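Local coordinates for protein prenylcyclase (Actinoplanes teichomyceticus, PDB 6IJ1) that probably cyclises or transfers prenyl chains, its largely helical fold recalling terpene cyclases and related prenyltransferases, at residues V14-V18 against L52-H57; Q75-W81 against W111-G115; D33-L37 against A289-M293; D306-D310 against T319-D323. All blocks are in the same frame, centred on the assembly; numbering follows the deposited sequence.

Contact 1 of 4, residues V14-V18 against L52-H57; sequences VRRGV and LVQLPH
Val14 O receives the backbone N-H of Val18 at 2.9 Å, one turn of helix 10-23, and this spacing aims both valines at the loop running from Leu52 to His57. The closest approach across the contact is Val18 CG2 to Leu55 CD1, 3.6 Å, where the two side chains run alongside each other, pointing opposite ways. Leu52 CD2 comes to the same methyl, 4.2 Å from Val18 CG2. Leu52 and Leu55 are presented together because a type I turn joins them, closed by Leu55 N on Leu52 O at 3.2 Å.

Val14 carries CG1 anti to its N (chi1 169°), which brings this methyl to the edge of the His57 imidazole, near the ring plane and 4.0 Å from NE2. Arg15 adds only its CB, 4.1 Å from His57 CE1. Its charged end makes no contact with the imidazole, Arg15 NE staying 5.5 Å from His57 ND1. His57 also holds the N-cap position of helix 58-71, and Ala60 of that helix touches Val18, while Leu337 of helix 327-341 lies against Val14.

What joins the segments is thus apolar packing: methyls pack on methyls and on the imidazole, with a charge-bearing arginine tip kept at the outer margin.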
loop_
_atom_site.group_PDB
_atom_site.type_symbol
_atom_site.label_atom_id
_atom_site.label_comp_id
_atom_site.label_asym_id
_atom_site.label_seq_id
_atom_site.Cartn_x
_atom_site.Cartn_y
_atom_site.Cartn_z
ATOM N N VAL A 14 -11.305 14.695 -7.710
ATOM C CA VAL A 14 -10.110 14.068 -8.275
ATOM C C VAL A 14 -9.171 15.123 -8.830
ATOM O O VAL A 14 -7.956 15.066 -8.625
ATOM C CB VAL A 14 -10.514 13.020 -9.331
ATOM C CG1 VAL A 14 -9.318 12.533 -10.136
ATOM C CG2 VAL A 14 -11.151 11.837 -8.655
ATOM N N ARG A 15 -9.710 16.061 -9.623
ATOM C CA ARG A 15 -8.882 17.129 -10.150
ATOM C C ARG A 15 -8.143 17.895 -9.052
ATOM O O ARG A 15 -6.940 18.116 -9.149
ATOM C CB ARG A 15 -9.732 18.088 -10.994
ATOM C CG ARG A 15 -8.884 19.177 -11.672
ATOM C CD ARG A 15 -9.761 20.255 -12.348
ATOM N NE ARG A 15 -11.023 19.671 -12.813
ATOM C CZ ARG A 15 -12.206 19.895 -12.233
ATOM N NH1 ARG A 15 -12.277 20.690 -11.163
ATOM N NH2 ARG A 15 -13.312 19.315 -12.699
ATOM N N ARG A 16 -8.858 18.238 -7.966
ATOM C CA ARG A 16 -8.206 18.995 -6.895
ATOM C C ARG A 16 -7.151 18.158 -6.146
ATOM O O ARG A 16 -6.130 18.690 -5.708
ATOM C CB ARG A 16 -9.248 19.490 -5.908
ATOM C CG ARG A 16 -10.083 20.679 -6.476
ATOM C CD ARG A 16 -11.345 20.891 -5.612
ATOM N NE ARG A 16 -10.916 21.136 -4.251
ATOM C CZ ARG A 16 -11.662 20.912 -3.178
ATOM N NH1 ARG A 16 -12.919 20.485 -3.272
ATOM N NH2 ARG A 16 -11.151 21.131 -1.979
ATOM N N GLY A 17 -7.372 16.848 -6.039
ATOM C CA GLY A 17 -6.381 15.983 -5.428
ATOM C C GLY A 17 -5.150 15.825 -6.298
ATOM O O GLY A 17 -4.012 15.785 -5.812
ATOM N N VAL A 18 -5.365 15.769 -7.629
ATOM C CA VAL A 18 -4.233 15.766 -8.550
ATOM C C VAL A 18 -3.412 17.045 -8.425
ATOM O O VAL A 18 -2.185 16.997 -8.330
ATOM C CB VAL A 18 -4.715 15.550 -10.004
ATOM C CG1 VAL A 18 -3.538 15.764 -10.961
ATOM C CG2 VAL A 18 -5.217 14.139 -10.149
ATOM N N LEU A 52 -1.412 8.164 -10.081
ATOM C CA LEU A 52 -1.525 9.250 -11.052
ATOM C C LEU A 52 -1.613 8.701 -12.469
ATOM O O LEU A 52 -2.345 9.256 -13.274
ATOM C CB LEU A 52 -0.349 10.215 -10.906
ATOM C CG LEU A 52 -0.368 11.109 -9.656
ATOM C CD1 LEU A 52 0.880 11.957 -9.569
ATOM C CD2 LEU A 52 -1.607 12.003 -9.637
ATOM N N VAL A 53 -0.887 7.622 -12.793
ATOM C CA VAL A 53 -0.935 7.187 -14.198
ATOM C C VAL A 53 -2.269 6.548 -14.558
ATOM O O VAL A 53 -2.539 6.333 -15.751
ATOM C CB VAL A 53 0.226 6.217 -14.574
ATOM C CG1 VAL A 53 1.605 6.857 -14.420
ATOM C CG2 VAL A 53 0.163 4.869 -13.829
ATOM N N GLN A 54 -3.149 6.279 -13.593
ATOM C CA GLN A 54 -4.471 5.712 -13.837
ATOM C C GLN A 54 -5.585 6.755 -13.900
ATOM O O GLN A 54 -6.747 6.379 -14.124
ATOM C CB GLN A 54 -4.813 4.711 -12.748
ATOM C CG GLN A 54 -3.849 3.559 -12.667
ATOM C CD GLN A 54 -4.193 2.675 -11.479
ATOM O OE1 GLN A 54 -5.296 2.097 -11.407
ATOM N NE2 GLN A 54 -3.294 2.644 -10.481
ATOM N N LEU A 55 -5.288 8.036 -13.679
ATOM C CA LEU A 55 -6.283 9.094 -13.633
ATOM C C LEU A 55 -6.382 9.760 -14.994
ATOM O O LEU A 55 -5.394 9.861 -15.718
ATOM C CB LEU A 55 -5.914 10.136 -12.580
ATOM C CG LEU A 55 -5.864 9.497 -11.177
ATOM C CD1 LEU A 55 -5.504 10.559 -10.147
ATOM C CD2 LEU A 55 -7.173 8.809 -10.814
ATOM N N PRO A 56 -7.568 10.262 -15.340
ATOM C CA PRO A 56 -7.768 10.858 -16.674
ATOM C C PRO A 56 -7.367 12.330 -16.716
ATOM O O PRO A 56 -8.194 13.241 -16.927
ATOM C CB PRO A 56 -9.268 10.643 -16.896
ATOM C CG PRO A 56 -9.865 10.840 -15.501
ATOM C CD PRO A 56 -8.823 10.178 -14.566
ATOM N N HIS A 57 -6.073 12.587 -16.525
ATOM C CA HIS A 57 -5.545 13.944 -16.492
ATOM C C HIS A 57 -4.152 13.886 -17.089
ATOM O O HIS A 57 -3.291 13.146 -16.611
ATOM C CB HIS A 57 -5.552 14.513 -15.039
ATOM C CG HIS A 57 -6.938 14.733 -14.484
ATOM N ND1 HIS A 57 -7.746 15.788 -14.868
ATOM C CD2 HIS A 57 -7.677 14.003 -13.607
ATOM C CE1 HIS A 57 -8.905 15.714 -14.235
ATOM N NE2 HIS A 57 -8.893 14.637 -13.468
#

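Contact 2 of 4, residues Q75-W81 against W111-G115; sequences QHDNGGW and WARPG
The side-chain amide of Gln75 makes the hydrogen bond of this contact: NE2 donates to Trp111 O at 3.0 Å and 161°, close to its own amide plane. NE2 spends a second hydrogen on Gly79 O, also 3.0 Å away, so the amide straps its own loop as well as the start of helix 112-121. A leucine in place of Gln75 would probably leave both carbonyls without this donor and free the Gly79 turn to shift from the helix.

Weaker CA-H...O contacts run in both directions, Gly79 CA to Pro114 O and Gly115 CA to Gly79 O, each 3.4 Å; the chains come this close where neither glycine has a side chain. A water lies between Asn78 O and Pro114 O.

Among the aromatics, Trp81 CH2 meets Trp111 CZ3 at 3.6 Å with the planes 82° apart, while Gln75 CB rests on one face of the Trp81 indole. Gln75, Gly79 and Trp81 match the QxxxGxW core of the QW motif of triterpene cyclases. Trp81 NE1 bonds Leu71 O at the end of helix 58-71, Trp111 NE1 bonds Glu109, and both indoles lean on helix 91-104, so the contact joins three successive helices.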
loop_
_atom_site.group_PDB
_atom_site.type_symbol
_atom_site.label_atom_id
_atom_site.label_comp_id
_atom_site.label_asym_id
_atom_site.label_seq_id
_atom_site.Cartn_x
_atom_site.Cartn_y
_atom_site.Cartn_z
ATOM N N GLN A 75 17.461 1.597 -8.742
ATOM C CA GLN A 75 17.486 0.185 -8.382
ATOM C C GLN A 75 18.857 -0.216 -7.818
ATOM O O GLN A 75 19.900 0.141 -8.388
ATOM C CB GLN A 75 17.170 -0.656 -9.646
ATOM C CG GLN A 75 16.918 -2.154 -9.357
ATOM C CD GLN A 75 16.584 -2.897 -10.650
ATOM O OE1 GLN A 75 16.999 -2.478 -11.731
ATOM N NE2 GLN A 75 15.826 -3.985 -10.529
ATOM N N HIS A 76 18.860 -1.003 -6.744
ATOM C CA HIS A 76 20.086 -1.519 -6.141
ATOM C C HIS A 76 20.612 -2.670 -6.973
ATOM O O HIS A 76 19.854 -3.315 -7.725
ATOM C CB HIS A 76 19.793 -1.976 -4.702
ATOM C CG HIS A 76 21.004 -2.284 -3.867
ATOM N ND1 HIS A 76 21.685 -3.486 -3.923
ATOM C CD2 HIS A 76 21.625 -1.547 -2.911
ATOM C CE1 HIS A 76 22.674 -3.473 -3.053
ATOM N NE2 HIS A 76 22.655 -2.308 -2.421
ATOM N N ASP A 77 21.919 -2.979 -6.811
ATOM C CA ASP A 77 22.462 -4.160 -7.504
ATOM C C ASP A 77 21.752 -5.463 -7.120
ATOM O O ASP A 77 21.766 -6.435 -7.895
ATOM C CB ASP A 77 23.947 -4.337 -7.174
ATOM C CG ASP A 77 24.829 -3.235 -7.762
ATOM O OD1 ASP A 77 24.410 -2.510 -8.706
ATOM O OD2 ASP A 77 25.978 -3.112 -7.267
ATOM N N ASN A 78 21.128 -5.529 -5.933
ATOM C CA ASN A 78 20.383 -6.715 -5.517
ATOM C C ASN A 78 19.009 -6.801 -6.205
ATOM O O ASN A 78 18.294 -7.780 -5.975
ATOM C CB ASN A 78 20.227 -6.805 -3.977
ATOM C CG ASN A 78 19.437 -5.647 -3.338
ATOM O OD1 ASN A 78 18.639 -4.966 -3.980
ATOM N ND2 ASN A 78 19.697 -5.414 -2.036
ATOM N N GLY A 79 18.646 -5.798 -6.992
ATOM C CA GLY A 79 17.402 -5.819 -7.747
ATOM C C GLY A 79 16.288 -5.002 -7.107
ATOM O O GLY A 79 15.268 -4.783 -7.744
ATOM N N GLY A 80 16.490 -4.489 -5.893
ATOM C CA GLY A 80 15.423 -3.913 -5.089
ATOM C C GLY A 80 15.437 -2.400 -4.963
ATOM O O GLY A 80 16.375 -1.682 -5.358
ATOM N N TRP A 81 14.342 -1.892 -4.370
ATOM C CA TRP A 81 14.211 -0.491 -3.958
ATOM C C TRP A 81 13.844 -0.454 -2.489
ATOM O O TRP A 81 13.615 -1.498 -1.886
ATOM C CB TRP A 81 13.143 0.189 -4.767
ATOM C CG TRP A 81 13.533 0.494 -6.204
ATOM C CD1 TRP A 81 13.920 1.717 -6.710
ATOM C CD2 TRP A 81 13.428 -0.409 -7.327
ATOM N NE1 TRP A 81 14.124 1.588 -8.096
ATOM C CE2 TRP A 81 13.820 0.317 -8.468
ATOM C CE3 TRP A 81 13.048 -1.752 -7.458
ATOM C CZ2 TRP A 81 13.813 -0.257 -9.767
ATOM C CZ3 TRP A 81 13.058 -2.339 -8.766
ATOM C CH2 TRP A 81 13.442 -1.574 -9.864
ATOM N N TRP A 111 15.778 -4.415 -16.752
ATOM C CA TRP A 111 15.984 -4.124 -15.330
ATOM C C TRP A 111 14.892 -4.751 -14.468
ATOM O O TRP A 111 15.110 -4.952 -13.272
ATOM C CB TRP A 111 16.045 -2.613 -15.101
ATOM C CG TRP A 111 14.810 -1.870 -15.563
ATOM C CD1 TRP A 111 14.615 -1.197 -16.749
ATOM C CD2 TRP A 111 13.582 -1.740 -14.809
ATOM N NE1 TRP A 111 13.313 -0.664 -16.774
ATOM C CE2 TRP A 111 12.682 -0.978 -15.587
ATOM C CE3 TRP A 111 13.185 -2.187 -13.523
ATOM C CZ2 TRP A 111 11.333 -0.676 -15.110
ATOM C CZ3 TRP A 111 11.886 -1.887 -13.051
ATOM C CH2 TRP A 111 10.991 -1.151 -13.862
ATOM N N ALA A 112 13.738 -5.104 -15.056
ATOM C CA ALA A 112 12.745 -5.768 -14.189
ATOM C C ALA A 112 13.195 -7.153 -13.735
ATOM O O ALA A 112 12.821 -7.611 -12.653
ATOM C CB ALA A 112 11.404 -5.855 -14.919
ATOM N N ARG A 113 14.031 -7.870 -14.511
ATOM C CA ARG A 113 14.385 -9.228 -14.104
ATOM C C ARG A 113 15.061 -9.302 -12.729
ATOM O O ARG A 113 14.663 -10.157 -11.916
ATOM C CB ARG A 113 15.265 -9.865 -15.207
ATOM C CG ARG A 113 15.664 -11.267 -14.884
ATOM C CD ARG A 113 16.944 -11.645 -15.648
ATOM N NE ARG A 113 16.559 -12.429 -16.810
ATOM C CZ ARG A 113 17.395 -12.955 -17.716
ATOM N NH1 ARG A 113 18.708 -12.795 -17.620
ATOM N NH2 ARG A 113 16.895 -13.651 -18.738
ATOM N N PRO A 114 16.100 -8.504 -12.428
ATOM C CA PRO A 114 16.665 -8.553 -11.063
ATOM C C PRO A 114 15.646 -8.134 -10.012
ATOM O O PRO A 114 15.737 -8.589 -8.864
ATOM C CB PRO A 114 17.828 -7.544 -11.104
ATOM C CG PRO A 114 18.012 -7.151 -12.461
ATOM C CD PRO A 114 16.839 -7.577 -13.304
ATOM N N GLY A 115 14.640 -7.343 -10.409
ATOM C CA GLY A 115 13.517 -7.066 -9.496
ATOM C C GLY A 115 12.655 -8.284 -9.222
ATOM O O GLY A 115 12.324 -8.590 -8.061
HETATM O O HOH W 1 18.292 -9.867 -8.413
#

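Contact 3 of 4, residues D33-L37 against A289-M293; sequences DYDLL and ARLRM
Strand 291-292, an outer strand of the small three-stranded sheet, and the residues flanking it are met by Tyr34 and Leu36 from the loop between helices 10-23 and 42-52. Tyr34 makes the polar link: its OH donates to Ala289 O at 2.8 Å, approaching 29° out of the carbonyl plane. Ala289 CB presses on the same hydroxyl, 3.2 Å from Tyr34 OH.

Further along this segment, Leu291 extends CG anti to its backbone N (chi1 -167°), laying CD1 over a face of the phenol in a CH-pi contact, 4.3 Å from the centroid of the Tyr34 ring. The nearest ring atom is Tyr34 CE2, 3.8 Å from Leu291 CD1. Trp43 of helix 42-52 meets this ring too, its plane turned about 25° from it, and also touches Leu291.

Leu36 closes the other end. Its CD2 comes to Met293 CG at 3.7 Å and its CD1 to Met293 SD at 4.0 Å, the methionine chain being folded at both chi2 and chi3. One residue before the tyrosine, Asp33 OD1 accepts Tyr34 N at 2.8 Å and also Phe325 N, tying the loop to the approach to helix 327-341.

Chemically this is an apolar patch with one polar pin: the hydroxyl of a buried tyrosine is satisfied by a main-chain carbonyl, while ring and aliphatic groups make up the rest of the interface.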
loop_
_atom_site.group_PDB
_atom_site.type_symbol
_atom_site.label_atom_id
_atom_site.label_comp_id
_atom_site.label_asym_id
_atom_site.label_seq_id
_atom_site.Cartn_x
_atom_site.Cartn_y
_atom_site.Cartn_z
ATOM N N ASP A 33 7.237 11.249 1.620
ATOM C CA ASP A 33 6.263 11.319 2.710
ATOM C C ASP A 33 6.775 10.472 3.862
ATOM O O ASP A 33 7.735 9.718 3.739
ATOM C CB ASP A 33 4.872 10.850 2.262
ATOM C CG ASP A 33 3.720 11.515 3.023
ATOM O OD1 ASP A 33 3.976 12.124 4.073
ATOM O OD2 ASP A 33 2.559 11.344 2.543
ATOM N N TYR A 34 6.084 10.587 5.000
ATOM C CA TYR A 34 6.467 9.970 6.272
ATOM C C TYR A 34 7.696 10.663 6.858
ATOM O O TYR A 34 8.328 11.507 6.215
ATOM C CB TYR A 34 6.622 8.425 6.188
ATOM C CG TYR A 34 5.292 7.730 5.997
ATOM C CD1 TYR A 34 4.770 7.538 4.725
ATOM C CD2 TYR A 34 4.569 7.324 7.093
ATOM C CE1 TYR A 34 3.517 6.912 4.551
ATOM C CE2 TYR A 34 3.286 6.703 6.935
ATOM C CZ TYR A 34 2.816 6.506 5.674
ATOM O OH TYR A 34 1.565 5.917 5.477
ATOM N N ASP A 35 7.982 10.345 8.100
ATOM C CA ASP A 35 9.077 11.012 8.799
ATOM C C ASP A 35 9.770 10.065 9.736
ATOM O O ASP A 35 10.395 10.528 10.696
ATOM C CB ASP A 35 8.457 12.244 9.562
ATOM C CG ASP A 35 9.474 13.162 10.167
ATOM O OD1 ASP A 35 10.452 13.539 9.451
ATOM O OD2 ASP A 35 9.245 13.537 11.361
ATOM N N LEU A 36 9.689 8.769 9.522
ATOM C CA LEU A 36 10.233 7.791 10.464
ATOM C C LEU A 36 11.718 7.982 10.702
ATOM O O LEU A 36 12.186 7.858 11.841
ATOM C CB LEU A 36 10.008 6.387 9.926
ATOM C CG LEU A 36 8.502 6.101 9.987
ATOM C CD1 LEU A 36 8.218 4.966 9.053
ATOM C CD2 LEU A 36 8.088 5.770 11.395
ATOM N N LEU A 37 12.467 8.252 9.637
ATOM C CA LEU A 37 13.916 8.404 9.686
ATOM C C LEU A 37 14.237 9.253 8.470
ATOM O O LEU A 37 14.821 8.779 7.485
ATOM C CB LEU A 37 14.592 7.033 9.676
ATOM C CG LEU A 37 16.103 7.053 9.988
ATOM C CD1 LEU A 37 16.478 8.151 10.988
ATOM C CD2 LEU A 37 16.537 5.697 10.508
ATOM N N ALA A 289 -2.956 7.395 6.856
ATOM C CA ALA A 289 -2.331 6.146 6.420
ATOM C C ALA A 289 -1.445 5.667 7.575
ATOM O O ALA A 289 -0.237 5.901 7.615
ATOM C CB ALA A 289 -1.554 6.378 5.113
ATOM N N ARG A 290 -2.084 5.016 8.545
ATOM C CA ARG A 290 -1.463 4.775 9.850
ATOM C C ARG A 290 -0.679 3.472 9.786
ATOM O O ARG A 290 -1.263 2.382 9.705
ATOM C CB ARG A 290 -2.520 4.728 10.969
ATOM C CG ARG A 290 -3.373 6.026 11.064
ATOM C CD ARG A 290 -2.507 7.330 11.132
ATOM N NE ARG A 290 -1.978 7.609 12.458
ATOM C CZ ARG A 290 -2.657 8.285 13.422
ATOM N NH1 ARG A 290 -3.867 8.644 13.258
ATOM N NH2 ARG A 290 -2.131 8.478 14.587
ATOM N N LEU A 291 0.630 3.620 9.783
ATOM C CA LEU A 291 1.590 2.537 9.586
ATOM C C LEU A 291 2.125 2.172 10.955
ATOM O O LEU A 291 2.629 3.042 11.672
ATOM C CB LEU A 291 2.706 3.050 8.664
ATOM C CG LEU A 291 3.731 2.162 7.986
ATOM C CD1 LEU A 291 4.589 3.115 7.178
ATOM C CD2 LEU A 291 4.531 1.545 9.103
ATOM N N ARG A 292 2.056 0.904 11.327
ATOM C CA ARG A 292 2.654 0.506 12.606
ATOM C C ARG A 292 4.023 -0.102 12.337
ATOM O O ARG A 292 4.136 -1.102 11.598
ATOM C CB ARG A 292 1.745 -0.428 13.385
ATOM C CG ARG A 292 1.343 -1.712 12.683
ATOM C CD ARG A 292 0.312 -2.489 13.509
ATOM N NE ARG A 292 -0.048 -3.745 12.872
ATOM C CZ ARG A 292 -1.061 -4.503 13.250
ATOM N NH1 ARG A 292 -1.803 -4.177 14.339
ATOM N NH2 ARG A 292 -1.377 -5.604 12.575
ATOM N N MET A 293 5.053 0.531 12.888
ATOM C CA MET A 293 6.420 0.023 12.733
ATOM C C MET A 293 6.617 -1.113 13.742
ATOM O O MET A 293 7.102 -0.928 14.873
ATOM C CB MET A 293 7.443 1.151 12.928
ATOM C CG MET A 293 7.587 2.097 11.774
ATOM S SD MET A 293 8.079 1.205 10.276
ATOM C CE MET A 293 9.555 0.423 10.870
#

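Contact 4 of 4, residues D306-D310 against T319-D323; sequences DWTFD and TIARD
Thr319 opens the contact hydroxyl to hydroxyl, its OG1 lying 2.8 Å from Thr308 OG1 in a hydrogen bond that either could donate. The same Thr319 OG1 bonds Gly311 N just beyond the first segment. On this side of the strand pair the two threonines cross at about a right angle.

Ile320 faces the other side. Its N donates to Thr308 O at 2.8 Å and its O accepts Asp310 N at 2.9 Å, the latter nearly straight at 175°. Its side chain fits between two aromatics: CD1 sits over a face of the Trp307 indole, 4.0 Å from the centroid of the five-membered ring, and meets Phe309 CE1 at 3.7 Å.

Ala321 turns its backbone to strand 291-292.

Arg322, its CG wedged between backbone N and carbonyl carbon (chi1 76°), bends back to form a side-on, two-nitrogen salt bridge with Asp310: NE to OD1 at 3.0 Å, NH2 to OD2 at 2.9 Å, the latter on the syn lone pair. Guanidinium and carboxylate planes lie 28° apart. Two waters donate to Asp310 OD1, one also reaching Ile320 O and the other accepting from Arg322 N. A leucine in place of Arg322 takes both N-H donors away, and the Asp310 carboxylate, left without its counter-charge, would probably be freer to turn. The aspartate may also offset the nearness of Arg290 and Arg322.

Together, 308-309 and 319-321 form a short parallel pair linked by a helix-free connection, with 319-321 central in a mixed three-stranded sheet.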
loop_
_atom_site.group_PDB
_atom_site.type_symbol
_atom_site.label_atom_id
_atom_site.label_comp_id
_atom_site.label_asym_id
_atom_site.label_seq_id
_atom_site.Cartn_x
_atom_site.Cartn_y
_atom_site.Cartn_z
ATOM N N ASP A 306 1.078 -1.471 23.370
ATOM C CA ASP A 306 1.878 -0.411 23.931
ATOM C C ASP A 306 2.574 0.430 22.875
ATOM O O ASP A 306 3.644 0.994 23.113
ATOM C CB ASP A 306 2.893 -1.019 24.910
ATOM C CG ASP A 306 2.190 -1.729 26.058
ATOM O OD1 ASP A 306 1.168 -1.185 26.518
ATOM O OD2 ASP A 306 2.609 -2.825 26.455
ATOM N N TRP A 307 1.943 0.553 21.699
ATOM C CA TRP A 307 2.504 1.401 20.667
ATOM C C TRP A 307 2.717 2.818 21.187
ATOM O O TRP A 307 1.873 3.346 21.942
ATOM C CB TRP A 307 1.539 1.487 19.473
ATOM C CG TRP A 307 1.179 0.183 18.903
ATOM C CD1 TRP A 307 0.050 -0.526 19.107
ATOM C CD2 TRP A 307 1.997 -0.591 18.005
ATOM N NE1 TRP A 307 0.087 -1.724 18.388
ATOM C CE2 TRP A 307 1.268 -1.756 17.688
ATOM C CE3 TRP A 307 3.230 -0.366 17.394
ATOM C CZ2 TRP A 307 1.771 -2.750 16.845
ATOM C CZ3 TRP A 307 3.734 -1.388 16.551
ATOM C CH2 TRP A 307 2.983 -2.529 16.271
ATOM N N THR A 308 3.796 3.446 20.755
ATOM C CA THR A 308 3.953 4.891 20.818
ATOM C C THR A 308 3.401 5.477 19.536
ATOM O O THR A 308 2.971 4.719 18.653
ATOM C CB THR A 308 5.405 5.301 20.933
ATOM O OG1 THR A 308 6.118 4.856 19.753
ATOM C CG2 THR A 308 6.032 4.618 22.170
ATOM N N PHE A 309 3.411 6.792 19.417
ATOM C CA PHE A 309 2.863 7.469 18.247
ATOM C C PHE A 309 3.832 8.488 17.685
ATOM O O PHE A 309 4.483 9.249 18.440
ATOM C CB PHE A 309 1.500 8.145 18.555
ATOM C CG PHE A 309 0.468 7.175 18.929
ATOM C CD1 PHE A 309 -0.324 6.582 17.947
ATOM C CD2 PHE A 309 0.262 6.849 20.275
ATOM C CE1 PHE A 309 -1.263 5.645 18.299
ATOM C CE2 PHE A 309 -0.708 5.921 20.635
ATOM C CZ PHE A 309 -1.474 5.325 19.632
ATOM N N ASP A 310 3.939 8.492 16.356
ATOM C CA ASP A 310 4.744 9.490 15.610
ATOM C C ASP A 310 6.205 9.515 16.073
ATOM O O ASP A 310 6.815 10.572 16.020
ATOM C CB ASP A 310 4.052 10.854 15.632
ATOM C CG ASP A 310 2.592 10.772 15.212
ATOM O OD1 ASP A 310 2.333 10.412 14.064
ATOM O OD2 ASP A 310 1.743 11.073 16.037
ATOM N N THR A 319 6.322 2.257 16.982
ATOM C CA THR A 319 5.456 3.426 16.910
ATOM C C THR A 319 4.405 3.216 15.819
ATOM O O THR A 319 4.619 2.495 14.849
ATOM C CB THR A 319 6.300 4.670 16.638
ATOM O OG1 THR A 319 5.640 5.816 17.165
ATOM C CG2 THR A 319 6.520 4.931 15.113
ATOM N N ILE A 320 3.277 3.903 15.994
ATOM C CA ILE A 320 2.284 4.060 14.924
ATOM C C ILE A 320 2.509 5.419 14.300
ATOM O O ILE A 320 2.454 6.445 15.003
ATOM C CB ILE A 320 0.868 3.937 15.459
ATOM C CG1 ILE A 320 0.621 2.507 15.881
ATOM C CG2 ILE A 320 -0.151 4.328 14.342
ATOM C CD1 ILE A 320 -0.606 2.373 16.789
ATOM N N ALA A 321 2.822 5.441 13.009
ATOM C CA ALA A 321 3.193 6.655 12.299
ATOM C C ALA A 321 2.066 7.047 11.374
ATOM O O ALA A 321 1.126 6.276 11.138
ATOM C CB ALA A 321 4.477 6.420 11.487
ATOM N N ARG A 322 2.162 8.251 10.833
ATOM C CA ARG A 322 1.230 8.707 9.823
ATOM C C ARG A 322 2.010 9.300 8.660
ATOM O O ARG A 322 3.184 9.665 8.781
ATOM C CB ARG A 322 0.234 9.744 10.398
ATOM C CG ARG A 322 0.841 11.073 10.580
ATOM C CD ARG A 322 -0.183 11.989 11.412
ATOM N NE ARG A 322 -0.072 11.689 12.826
ATOM C CZ ARG A 322 -1.097 11.768 13.688
ATOM N NH1 ARG A 322 -2.317 12.107 13.253
ATOM N NH2 ARG A 322 -0.870 11.544 14.991
ATOM N N ASP A 323 1.337 9.382 7.508
ATOM C CA ASP A 323 1.900 10.029 6.338
ATOM C C ASP A 323 1.879 11.538 6.559
ATOM O O ASP A 323 0.878 12.227 6.266
ATOM C CB ASP A 323 1.096 9.633 5.070
ATOM C CG ASP A 323 -0.405 9.854 5.203
ATOM O OD1 ASP A 323 -1.027 9.495 6.235
ATOM O OD2 ASP A 323 -1.002 10.315 4.189
HETATM O O HOH W 2 4.135 10.016 12.169
HETATM O O HOH W 3 0.593 8.195 14.063
#

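Contacts 3 and 4 form one unit: their centres lie 7 Å apart, and strand 319-321 is the middle strand between 291-292, antiparallel to it, and 308-309, parallel. Leu291 O to Ala321 N and Met293 N to Thr319 O, both 2.8 Å, probably hydrogen-bond them together. Contacts 1 and 2 stand apart in the helical part, 29 Å from each other, about 24 Å from contact 3 and about 30 Å from contact 4, centre to centre. Along the chain, contact 1 closes before contact 2 opens; contact 3 spans about 250 residues, alternating with contact 1 and enclosing contact 2; contact 4 comes last. Contact 3 thereby packs a loop from near the N-terminus against the C-terminal sheet.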